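Local coordinates for protein Cd1 (PDB 7D39) that binds flavin mononucleotide and probably acts as an ene-reductase that starts the breakdown of flavones and flavonols in a gut bacterium, at residues Asp68-Asp71 with Trp72-Lys76; Lys92-Gly96 with Leu97-Ile101; Thr153-Asp156 with Ala157-Ala161; Arg189-Gln192 with Ile193-Ile197. All coordinates share one frame; numbering follows the deposited sequence.

Interaction 1: Asp68-Asp71 with Trp72-Lys76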
loop_
_atom_site.group_PDB
_atom_site.type_symbol
_atom_site.label_atom_id
_atom_site.label_comp_id
_atom_site.label_asym_id
_atom_site.label_seq_id
_atom_site.Cartn_x
_atom_site.Cartn_y
_atom_site.Cartn_z
ATOM N N ASP A 68 -1.260 -4.984 17.309
ATOM C CA ASP A 68 -1.823 -5.879 18.370
ATOM C C ASP A 68 -2.918 -6.860 17.917
ATOM O O ASP A 68 -2.817 -8.054 18.157
ATOM C CB ASP A 68 -2.382 -5.063 19.518
ATOM C CG ASP A 68 -2.086 -5.695 20.863
ATOM O OD1 ASP A 68 -1.079 -6.430 20.960
ATOM O OD2 ASP A 68 -2.854 -5.453 21.819
ATOM N N ASP A 69 -3.975 -6.341 17.290
ATOM C CA ASP A 69 -4.802 -7.123 16.373
ATOM C C ASP A 69 -4.230 -7.156 14.963
ATOM O O ASP A 69 -4.859 -7.718 14.062
ATOM C CB ASP A 69 -6.219 -6.555 16.297
ATOM C CG ASP A 69 -7.042 -6.863 17.533
ATOM O OD1 ASP A 69 -6.836 -7.945 18.120
ATOM O OD2 ASP A 69 -7.893 -6.018 17.906
ATOM N N PHE A 70 -3.062 -6.555 14.747
ATOM C CA PHE A 70 -2.502 -6.519 13.404
ATOM C C PHE A 70 -2.227 -7.928 12.886
ATOM O O PHE A 70 -2.574 -8.257 11.747
ATOM C CB PHE A 70 -1.234 -5.662 13.383
ATOM C CG PHE A 70 -0.658 -5.493 12.019
ATOM C CD1 PHE A 70 -1.201 -4.582 11.141
ATOM C CD2 PHE A 70 0.403 -6.282 11.598
ATOM C CE1 PHE A 70 -0.690 -4.435 9.857
ATOM C CE2 PHE A 70 0.926 -6.144 10.328
ATOM C CZ PHE A 70 0.381 -5.213 9.453
ATOM N N ASP A 71 -1.606 -8.780 13.708
ATOM C CA ASP A 71 -1.314 -10.135 13.253
ATOM C C ASP A 71 -2.589 -10.851 12.834
ATOM O O ASP A 71 -2.619 -11.519 11.797
ATOM C CB ASP A 71 -0.581 -10.926 14.342
ATOM C CG ASP A 71 0.880 -10.521 14.475
ATOM O OD1 ASP A 71 1.430 -9.931 13.524
ATOM O OD2 ASP A 71 1.484 -10.800 15.527
ATOM N N TRP A 72 -3.654 -10.719 13.624
ATOM C CA TRP A 72 -4.944 -11.270 13.218
ATOM C C TRP A 72 -5.379 -10.707 11.868
ATOM O O TRP A 72 -5.726 -11.456 10.948
ATOM C CB TRP A 72 -5.984 -10.980 14.293
ATOM C CG TRP A 72 -7.359 -11.482 13.981
ATOM C CD1 TRP A 72 -7.879 -12.719 14.276
ATOM C CD2 TRP A 72 -8.403 -10.757 13.321
ATOM N NE1 TRP A 72 -9.177 -12.803 13.832
ATOM C CE2 TRP A 72 -9.528 -11.615 13.247
ATOM C CE3 TRP A 72 -8.499 -9.472 12.787
ATOM C CZ2 TRP A 72 -10.726 -11.226 12.658
ATOM C CZ3 TRP A 72 -9.699 -9.087 12.189
ATOM C CH2 TRP A 72 -10.795 -9.960 12.142
ATOM N N LEU A 73 -5.360 -9.382 11.730
ATOM C CA LEU A 73 -5.746 -8.771 10.458
ATOM C C LEU A 73 -4.911 -9.326 9.308
ATOM O O LEU A 73 -5.440 -9.681 8.249
ATOM C CB LEU A 73 -5.591 -7.247 10.541
ATOM C CG LEU A 73 -5.920 -6.396 9.308
ATOM C CD1 LEU A 73 -7.340 -6.649 8.844
ATOM C CD2 LEU A 73 -5.692 -4.901 9.586
ATOM N N LEU A 74 -3.600 -9.413 9.509
ATOM C CA LEU A 74 -2.720 -9.896 8.459
ATOM C C LEU A 74 -3.056 -11.328 8.062
ATOM O O LEU A 74 -3.105 -11.651 6.869
ATOM C CB LEU A 74 -1.265 -9.778 8.923
ATOM C CG LEU A 74 -0.271 -9.751 7.782
ATOM C CD1 LEU A 74 -0.693 -8.645 6.858
ATOM C CD2 LEU A 74 1.137 -9.517 8.300
ATOM N N ASP A 75 -3.283 -12.206 9.047
ATOM C CA ASP A 75 -3.687 -13.572 8.724
ATOM C C ASP A 75 -4.921 -13.574 7.836
ATOM O O ASP A 75 -5.007 -14.353 6.883
ATOM C CB ASP A 75 -3.965 -14.391 9.992
ATOM C CG ASP A 75 -2.725 -14.660 10.816
ATOM O OD1 ASP A 75 -1.684 -15.068 10.255
ATOM O OD2 ASP A 75 -2.792 -14.472 12.050
ATOM N N LYS A 76 -5.893 -12.712 8.137
ATOM C CA LYS A 76 -7.109 -12.678 7.327
ATOM C C LYS A 76 -6.798 -12.242 5.907
ATOM O O LYS A 76 -7.313 -12.817 4.944
ATOM C CB LYS A 76 -8.155 -11.740 7.940
ATOM C CG LYS A 76 -8.588 -12.048 9.374
ATOM C CD LYS A 76 -9.268 -13.400 9.513
ATOM C CE LYS A 76 -10.507 -13.490 8.673
ATOM N NZ LYS A 76 -11.308 -14.683 9.060
HETATM O O HOH W 1 -3.251 -10.174 16.472
#

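Interaction 2: Lys92-Gly96 with Leu97-Ile101. With FMN (flavin mononucleotide), chain B.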
loop_
_atom_site.group_PDB
_atom_site.type_symbol
_atom_site.label_atom_id
_atom_site.label_comp_id
_atom_site.label_asym_id
_atom_site.label_seq_id
_atom_site.Cartn_x
_atom_site.Cartn_y
_atom_site.Cartn_z
ATOM N N LYS A 92 -6.384 14.897 2.501
ATOM C CA LYS A 92 -6.019 14.598 1.116
ATOM C C LYS A 92 -5.121 13.369 1.064
ATOM O O LYS A 92 -4.084 13.376 0.385
ATOM C CB LYS A 92 -4.946 15.563 0.629
ATOM C CG LYS A 92 -5.470 16.959 0.403
ATOM C CD LYS A 92 -4.326 17.917 0.204
ATOM C CE LYS A 92 -4.839 19.338 0.174
ATOM N NZ LYS A 92 -3.747 20.339 0.199
ATOM N N GLY A 93 -5.489 12.318 1.782
ATOM C CA GLY A 93 -4.659 11.138 1.765
ATOM C C GLY A 93 -5.496 10.141 2.533
ATOM O O GLY A 93 -6.633 10.437 2.907
ATOM N N ALA A 94 -4.948 8.960 2.787
ATOM C CA ALA A 94 -5.667 7.970 3.570
ATOM C C ALA A 94 -5.546 8.291 5.061
ATOM O O ALA A 94 -4.819 9.198 5.466
ATOM C CB ALA A 94 -5.142 6.581 3.250
ATOM N N THR A 95 -6.273 7.540 5.886
ATOM C CA THR A 95 -6.286 7.824 7.319
ATOM C C THR A 95 -4.959 7.438 7.973
ATOM O O THR A 95 -4.196 6.613 7.462
ATOM C CB THR A 95 -7.419 7.089 8.032
ATOM O OG1 THR A 95 -7.187 5.676 7.964
ATOM C CG2 THR A 95 -8.810 7.440 7.423
ATOM N N GLY A 96 -4.694 8.047 9.131
ATOM C CA GLY A 96 -3.510 7.676 9.884
ATOM C C GLY A 96 -3.413 6.177 10.075
ATOM O O GLY A 96 -2.336 5.592 9.950
ATOM N N LEU A 97 -4.549 5.534 10.361
ATOM C CA LEU A 97 -4.558 4.093 10.577
ATOM C C LEU A 97 -4.140 3.337 9.318
ATOM O O LEU A 97 -3.385 2.365 9.390
ATOM C CB LEU A 97 -5.950 3.649 11.032
ATOM C CG LEU A 97 -6.064 2.137 11.224
ATOM C CD1 LEU A 97 -5.051 1.644 12.255
ATOM C CD2 LEU A 97 -7.481 1.750 11.629
ATOM N N PHE A 98 -4.632 3.769 8.159
ATOM C CA PHE A 98 -4.165 3.205 6.903
ATOM C C PHE A 98 -2.649 3.352 6.764
ATOM O O PHE A 98 -1.961 2.425 6.313
ATOM C CB PHE A 98 -4.886 3.884 5.734
ATOM C CG PHE A 98 -4.705 3.172 4.427
ATOM C CD1 PHE A 98 -3.544 3.325 3.690
ATOM C CD2 PHE A 98 -5.699 2.340 3.937
ATOM C CE1 PHE A 98 -3.379 2.652 2.503
ATOM C CE2 PHE A 98 -5.535 1.655 2.759
ATOM C CZ PHE A 98 -4.381 1.810 2.035
ATOM N N HIS A 99 -2.111 4.513 7.124
ATOM C CA HIS A 99 -0.654 4.687 7.090
ATOM C C HIS A 99 0.057 3.774 8.083
ATOM O O HIS A 99 1.162 3.311 7.805
ATOM C CB HIS A 99 -0.280 6.131 7.373
ATOM C CG HIS A 99 -0.522 7.049 6.220
ATOM N ND1 HIS A 99 -1.670 7.797 6.090
ATOM C CD2 HIS A 99 0.242 7.352 5.147
ATOM C CE1 HIS A 99 -1.606 8.514 4.983
ATOM N NE2 HIS A 99 -0.459 8.255 4.389
ATOM N N THR A 100 -0.556 3.507 9.236
ATOM C CA THR A 100 0.037 2.601 10.216
ATOM C C THR A 100 0.055 1.169 9.703
ATOM O O THR A 100 1.063 0.472 9.841
ATOM C CB THR A 100 -0.726 2.694 11.531
ATOM O OG1 THR A 100 -0.389 3.921 12.152
ATOM C CG2 THR A 100 -0.353 1.571 12.478
ATOM N N ILE A 101 -1.046 0.724 9.090
ATOM C CA ILE A 101 -1.060 -0.592 8.465
ATOM C C ILE A 101 0.040 -0.691 7.416
ATOM O O ILE A 101 0.733 -1.710 7.313
ATOM C CB ILE A 101 -2.456 -0.886 7.876
ATOM C CG1 ILE A 101 -3.449 -1.135 9.015
ATOM C CG2 ILE A 101 -2.414 -2.081 6.921
ATOM C CD1 ILE A 101 -4.913 -1.026 8.602
HETATM N N1 FMN B . -12.548 14.673 3.173
HETATM C C2 FMN B . -11.960 15.062 2.052
HETATM O O2 FMN B . -12.704 14.910 1.079
HETATM N N3 FMN B . -10.699 15.573 2.031
HETATM C C4 FMN B . -10.011 15.655 3.192
HETATM O O4 FMN B . -8.881 16.089 3.330
HETATM C C4A FMN B . -10.657 15.232 4.444
HETATM N N5 FMN B . -10.060 15.293 5.609
HETATM C C5A FMN B . -10.609 14.878 6.749
HETATM C C6 FMN B . -9.952 14.945 7.965
HETATM C C7 FMN B . -10.548 14.509 9.141
HETATM C C7M FMN B . -9.824 14.602 10.458
HETATM C C8 FMN B . -11.935 13.984 9.095
HETATM C C8M FMN B . -12.604 13.530 10.362
HETATM C C9 FMN B . -12.588 13.932 7.875
HETATM C C9A FMN B . -11.975 14.347 6.710
HETATM N N10 FMN B . -12.653 14.310 5.487
HETATM C C10 FMN B . -11.990 14.720 4.355
HETATM C "C1'" FMN B . -13.998 13.746 5.454
HETATM C "C2'" FMN B . -13.953 12.212 5.463
HETATM O "O2'" FMN B . -13.328 11.669 4.316
HETATM C "C3'" FMN B . -15.379 11.626 5.680
HETATM O "O3'" FMN B . -15.898 12.002 6.925
HETATM C "C4'" FMN B . -15.426 10.091 5.485
HETATM O "O4'" FMN B . -15.329 9.718 4.122
HETATM C "C5'" FMN B . -16.673 9.514 6.133
HETATM O "O5'" FMN B . -16.779 8.141 5.971
HETATM P P FMN B . -17.485 7.102 6.812
HETATM O O1P FMN B . -17.168 5.844 6.321
HETATM O O2P FMN B . -16.989 7.248 8.119
HETATM O O3P FMN B . -18.856 7.418 6.567
#

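Interaction 3: Thr153-Asp156 with Ala157-Ala161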
loop_
_atom_site.group_PDB
_atom_site.type_symbol
_atom_site.label_atom_id
_atom_site.label_comp_id
_atom_site.label_asym_id
_atom_site.label_seq_id
_atom_site.Cartn_x
_atom_site.Cartn_y
_atom_site.Cartn_z
ATOM N N THR A 153 -4.541 10.394 -1.858
ATOM C CA THR A 153 -5.017 9.157 -1.253
ATOM C C THR A 153 -4.736 7.955 -2.142
ATOM O O THR A 153 -4.412 6.877 -1.642
ATOM C CB THR A 153 -6.514 9.277 -0.909
ATOM O OG1 THR A 153 -6.931 8.124 -0.171
ATOM C CG2 THR A 153 -7.375 9.437 -2.179
ATOM N N GLN A 154 -4.818 8.125 -3.459
ATOM C CA GLN A 154 -4.558 7.011 -4.367
ATOM C C GLN A 154 -3.099 6.577 -4.326
ATOM O O GLN A 154 -2.795 5.391 -4.505
ATOM C CB GLN A 154 -4.942 7.405 -5.789
ATOM C CG GLN A 154 -6.413 7.497 -6.029
ATOM C CD GLN A 154 -6.741 8.124 -7.363
ATOM O OE1 GLN A 154 -6.381 9.272 -7.635
ATOM N NE2 GLN A 154 -7.418 7.359 -8.215
ATOM N N CYS A 155 -2.186 7.520 -4.131
ATOM C CA CYS A 155 -0.789 7.160 -3.946
ATOM C C CYS A 155 -0.585 6.469 -2.600
ATOM O O CYS A 155 0.132 5.460 -2.525
ATOM C CB CYS A 155 0.081 8.404 -4.100
ATOM S SG CYS A 155 1.868 8.122 -4.041
ATOM N N ASP A 156 -1.237 6.958 -1.531
ATOM C CA ASP A 156 -1.187 6.234 -0.259
ATOM C C ASP A 156 -1.668 4.809 -0.449
ATOM O O ASP A 156 -1.055 3.857 0.056
ATOM C CB ASP A 156 -2.036 6.913 0.821
ATOM C CG ASP A 156 -1.533 8.282 1.206
ATOM O OD1 ASP A 156 -0.393 8.633 0.866
ATOM O OD2 ASP A 156 -2.287 9.013 1.877
ATOM N N ALA A 157 -2.785 4.639 -1.158
ATOM C CA ALA A 157 -3.316 3.296 -1.345
ATOM C C ALA A 157 -2.295 2.421 -2.058
ATOM O O ALA A 157 -1.996 1.304 -1.624
ATOM C CB ALA A 157 -4.631 3.348 -2.124
ATOM N N GLY A 158 -1.739 2.928 -3.151
ATOM C CA GLY A 158 -0.730 2.174 -3.864
ATOM C C GLY A 158 0.452 1.796 -2.992
ATOM O O GLY A 158 1.043 0.736 -3.175
HETATM N N MSE A 159 0.826 2.654 -2.083
HETATM C CA MSE A 159 1.870 2.349 -1.164
HETATM C C MSE A 159 1.668 1.041 -0.417
HETATM O O MSE A 159 2.609 0.324 -0.281
HETATM C CB MSE A 159 2.076 3.525 -0.247
HETATM C CG MSE A 159 3.516 3.565 0.168
HETATM SE SE MSE A 159 4.836 3.909 -1.253
HETATM C CE MSE A 159 4.295 5.638 -1.752
ATOM N N LEU A 160 0.478 0.755 0.074
ATOM C CA LEU A 160 0.199 -0.475 0.807
ATOM C C LEU A 160 0.434 -1.702 -0.071
ATOM O O LEU A 160 1.041 -2.685 0.371
ATOM C CB LEU A 160 -1.229 -0.448 1.349
ATOM C CG LEU A 160 -1.660 -1.756 2.025
ATOM C CD1 LEU A 160 -0.751 -2.027 3.224
ATOM C CD2 LEU A 160 -3.109 -1.722 2.472
ATOM N N ALA A 161 -0.027 -1.654 -1.324
ATOM C CA ALA A 161 0.162 -2.769 -2.251
ATOM C C ALA A 161 1.619 -2.927 -2.663
ATOM O O ALA A 161 2.060 -4.045 -2.957
ATOM C CB ALA A 161 -0.697 -2.575 -3.501
#

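Interaction 4: Arg189-Gln192 with Ile193-Ile197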
loop_
_atom_site.group_PDB
_atom_site.type_symbol
_atom_site.label_atom_id
_atom_site.label_comp_id
_atom_site.label_asym_id
_atom_site.label_seq_id
_atom_site.Cartn_x
_atom_site.Cartn_y
_atom_site.Cartn_z
ATOM N N ARG A 189 -20.740 2.021 -9.055
ATOM C CA ARG A 189 -19.305 1.919 -9.322
ATOM C C ARG A 189 -18.602 1.055 -8.280
ATOM O O ARG A 189 -17.704 0.277 -8.617
ATOM C CB ARG A 189 -18.684 3.314 -9.385
ATOM C CG ARG A 189 -17.183 3.317 -9.597
ATOM C CD ARG A 189 -16.795 2.971 -11.043
ATOM N NE ARG A 189 -15.348 3.038 -11.215
ATOM C CZ ARG A 189 -14.605 2.086 -11.770
ATOM N NH1 ARG A 189 -15.169 0.986 -12.249
ATOM N NH2 ARG A 189 -13.290 2.246 -11.853
ATOM N N ALA A 190 -18.986 1.176 -7.008
ATOM C CA ALA A 190 -18.482 0.238 -6.009
ATOM C C ALA A 190 -18.862 -1.190 -6.368
ATOM O O ALA A 190 -18.047 -2.110 -6.237
ATOM C CB ALA A 190 -19.014 0.592 -4.618
ATOM N N HIS A 191 -20.100 -1.392 -6.825
ATOM C CA HIS A 191 -20.534 -2.716 -7.244
ATOM C C HIS A 191 -19.642 -3.272 -8.359
ATOM O O HIS A 191 -19.216 -4.431 -8.311
ATOM C CB HIS A 191 -21.992 -2.658 -7.705
ATOM C CG HIS A 191 -22.582 -4.005 -7.978
ATOM N ND1 HIS A 191 -23.238 -4.739 -7.013
ATOM C CD2 HIS A 191 -22.600 -4.760 -9.102
ATOM C CE1 HIS A 191 -23.641 -5.886 -7.534
ATOM N NE2 HIS A 191 -23.272 -5.921 -8.801
ATOM N N GLN A 192 -19.376 -2.471 -9.395
ATOM C CA GLN A 192 -18.510 -2.937 -10.477
ATOM C C GLN A 192 -17.101 -3.244 -9.977
ATOM O O GLN A 192 -16.491 -4.244 -10.383
ATOM C CB GLN A 192 -18.452 -1.906 -11.598
ATOM C CG GLN A 192 -17.769 -2.429 -12.834
ATOM C CD GLN A 192 -18.586 -3.522 -13.523
ATOM O OE1 GLN A 192 -19.797 -3.386 -13.702
ATOM N NE2 GLN A 192 -17.926 -4.621 -13.891
ATOM N N ILE A 193 -16.566 -2.396 -9.097
ATOM C CA ILE A 193 -15.248 -2.658 -8.524
ATOM C C ILE A 193 -15.229 -4.022 -7.838
ATOM O O ILE A 193 -14.242 -4.767 -7.913
ATOM C CB ILE A 193 -14.855 -1.513 -7.570
ATOM C CG1 ILE A 193 -14.499 -0.279 -8.400
ATOM C CG2 ILE A 193 -13.696 -1.903 -6.635
ATOM C CD1 ILE A 193 -14.032 0.905 -7.594
ATOM N N GLY A 194 -16.337 -4.390 -7.197
ATOM C CA GLY A 194 -16.414 -5.703 -6.573
ATOM C C GLY A 194 -16.481 -6.834 -7.584
ATOM O O GLY A 194 -15.923 -7.915 -7.361
ATOM N N ARG A 195 -17.184 -6.613 -8.701
ATOM C CA ARG A 195 -17.118 -7.570 -9.805
ATOM C C ARG A 195 -15.678 -7.726 -10.295
ATOM O O ARG A 195 -15.199 -8.843 -10.516
ATOM C CB ARG A 195 -18.029 -7.136 -10.965
ATOM C CG ARG A 195 -19.533 -7.371 -10.770
ATOM C CD ARG A 195 -20.312 -6.681 -11.891
ATOM N NE ARG A 195 -21.715 -7.087 -11.963
ATOM C CZ ARG A 195 -22.678 -6.373 -12.551
ATOM N NH1 ARG A 195 -22.392 -5.198 -13.108
ATOM N NH2 ARG A 195 -23.930 -6.825 -12.574
ATOM N N ASN A 196 -14.973 -6.609 -10.462
ATOM C CA ASN A 196 -13.597 -6.649 -10.943
ATOM C C ASN A 196 -12.692 -7.458 -10.019
ATOM O O ASN A 196 -12.013 -8.392 -10.464
ATOM C CB ASN A 196 -13.078 -5.226 -11.114
ATOM C CG ASN A 196 -13.769 -4.509 -12.234
ATOM O OD1 ASN A 196 -14.605 -5.095 -12.903
ATOM N ND2 ASN A 196 -13.435 -3.247 -12.447
ATOM N N ILE A 197 -12.654 -7.121 -8.726
ATOM C CA ILE A 197 -11.751 -7.856 -7.843
ATOM C C ILE A 197 -12.071 -9.347 -7.880
ATOM O O ILE A 197 -11.167 -10.191 -7.820
ATOM C CB ILE A 197 -11.800 -7.287 -6.409
ATOM C CG1 ILE A 197 -10.613 -7.792 -5.590
ATOM C CG2 ILE A 197 -13.064 -7.685 -5.709
ATOM C CD1 ILE A 197 -9.256 -7.418 -6.164
#

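Interaction 1: Asp68-Asp71 with Trp72-Lys76
Phe70 O takes the amide of Leu74 at 2.7 Å from Leu74 N, with an N-H...O angle of 165°. The same i to i+4 pattern joins Leu73 N to Asp69 O (2.9 Å) and Asp75 N to Asp71 O (2.9 Å), and three such bonds in a row start the helix. Beside the Phe70-Leu74 bond the two side chains meet at a slant, Phe70 CE2 lying 3.9 Å from Leu74 CD2. With CG anti to the backbone N (chi1 -176°), the Phe70 ring is thrown to the buried flank, where Arg104 of helix 96-109 meets it. This is the N-terminal turn of helix 70-79 in the flavodoxin-like fold, wedged between helix 96-109 and the edge strand 32-37, whose Ile36 supports Trp72 and Leu73. A water bridges the start of the turn: it donates to Asp68 O and accepts from Trp72 N at 2.9 Å. Asp69 OD2 accepts from His42 N. Further along, Lys76 CG lies over the centre of one face of the Trp72 ring, 3.9 Å above its plane, and the lysine ends in a salt bridge with Glu34.

Interaction 2: Lys92-Gly96 with Leu97-Ile101
His99 folds back over the start of its own helix, and its CB, ND1 and CE1 each come close to a backbone oxygen of the residues before it. CB rests 3.3 Å from Gly96 O. The ring, reached with CG beside the backbone N (chi1 -76°), then turns toward the loop: ND1 donates to Thr95 O at 3.1 Å, coming from well above the carbonyl plane, and CE1 lies 3.3 Å from Ala94 O, which sits at the ring edge and in its plane. At the tip, NE2 faces Asp156 of helix 153-162. Thr95 O is gripped twice, because His99 N also donates to it, at 3.0 Å. Thr95 is the N-cap of helix 96-109: its OG1 accepts from Phe98 N at 3.2 Å, a capping bond to an amide of the first turn. In the flavodoxin-like fold, this loop leads from strand 82-88 into the helix and borders the cofactor site. Lys92 N donates to O4 of the flavin at 2.9 Å with a bent geometry (139°), while the lysine side chain makes a cation-pi contact with Trp149. Ala94 CB presses obliquely on the Phe98 ring, 3.6 Å from Phe98 CG. Phe98, with its CG anti to the backbone N, sends that ring inward to an edge-to-face meeting with Phe85 of strand 82-88 and to Leu160 of helix 153-162.

Interaction 3: Thr153-Asp156 with Ala157-Ala161
Ala157 N donates to Thr153 O at 2.8 Å, the shortest of the bonds that run along this turn. Gly158 N follows with Gln154 O at 3.0 Å, and Met159 N with Cys155 O at 2.9 Å. The series then slackens, for Leu160 N reaches Asp156 O at 3.5 Å, a weak bond. Ala157 CB settles against the carbonyls of the first turn, 3.6 Å from Thr153 O, and goes on to touch Phe141 and Asn171. On another side of the helix the selenomethionine Met159 curls back along the axis: bent at both chi2 (65°) and chi3 (63°), it brings CE to 4.2 Å from Cys155 SG, a loose contact of one tip with another. This is the helix of a right-handed beta-alpha-beta crossover, linking strand 138-144 to strand 167-174 in the parallel sheet of a flavodoxin-like domain. A second shell fixes the polar ends of the first turn. Thr153 OG1 is hydrogen-bonded to Ser143 OG on the incoming strand, and Gln154 NE2 donates to Asn171 O on the outgoing one. Asp156, its CG beside the backbone N, offers OD2 to Ala94 N in the loop that borders the flavin. Cys155 and Met159 meet a different neighbour, the loop residues Cys234 and Leu235 that lie next to the short antiparallel strands.

Interaction 4: Arg189-Gln192 with Ile193-Ile197
The His191 ring stands edge-on to the Arg195 guanidinium one turn ahead, its CD2 3.7 Å above the centre of that flat group and the two planes 83° apart. His191 CG is anti to the backbone N (chi1 -172°), which carries the ring across the end of the extended arginine. The two do not bond to each other; Glu28 OE1 serves both, accepting from His191 NE2 and forming a salt bridge with Arg195 NE. Glu21 takes His191 ND1, and two carboxylates on one imidazole would probably favour its protonated form. Gln192 meets the edge of the same guanidinium: Arg195 NH1 donates to Gln192 OE1 at 3.2 Å, with the oxygen almost in the guanidinium plane. Gln192 NE2 makes a weak bond of 3.5 Å to Asn196 OD1, whose ND2 is hydrogen-bonded to Asp170 OD2. On a different flank, Ile193 CG1 sits over the centre of one face of the Arg189 guanidinium, 4.1 Å from its plane, while Arg189 NE is held by Glu172. Ile193 and Ile197 rest on strands 138-144 and 167-174, and Ala190 on the first of these and on helix 14-28. Apolar residues inward and bridged polar ones around them make this an amphipathic helix, following the last strand of the flavodoxin-like parallel sheet.

In the fold
All four contacts lie in series along the chain; none nests in or crosses another, and because each joins consecutive residues, none closes a long loop. Interaction 1 starts helix 70-79, which leads into strand 82-88; interaction 2 follows that strand and opens helix 96-109. The two touch where Leu73 CD2 meets Ile101 CD1. Interaction 3, in the helix between strands 138-144 and 167-174, lies about 9 Å from interaction 2, centre to centre, and adjoins it through Asp156. These three helices cover one face of the parallel sheet. Interaction 4, in helix 184-202, packs on the opposite face, its nearest atoms about 9 Å from interaction 3.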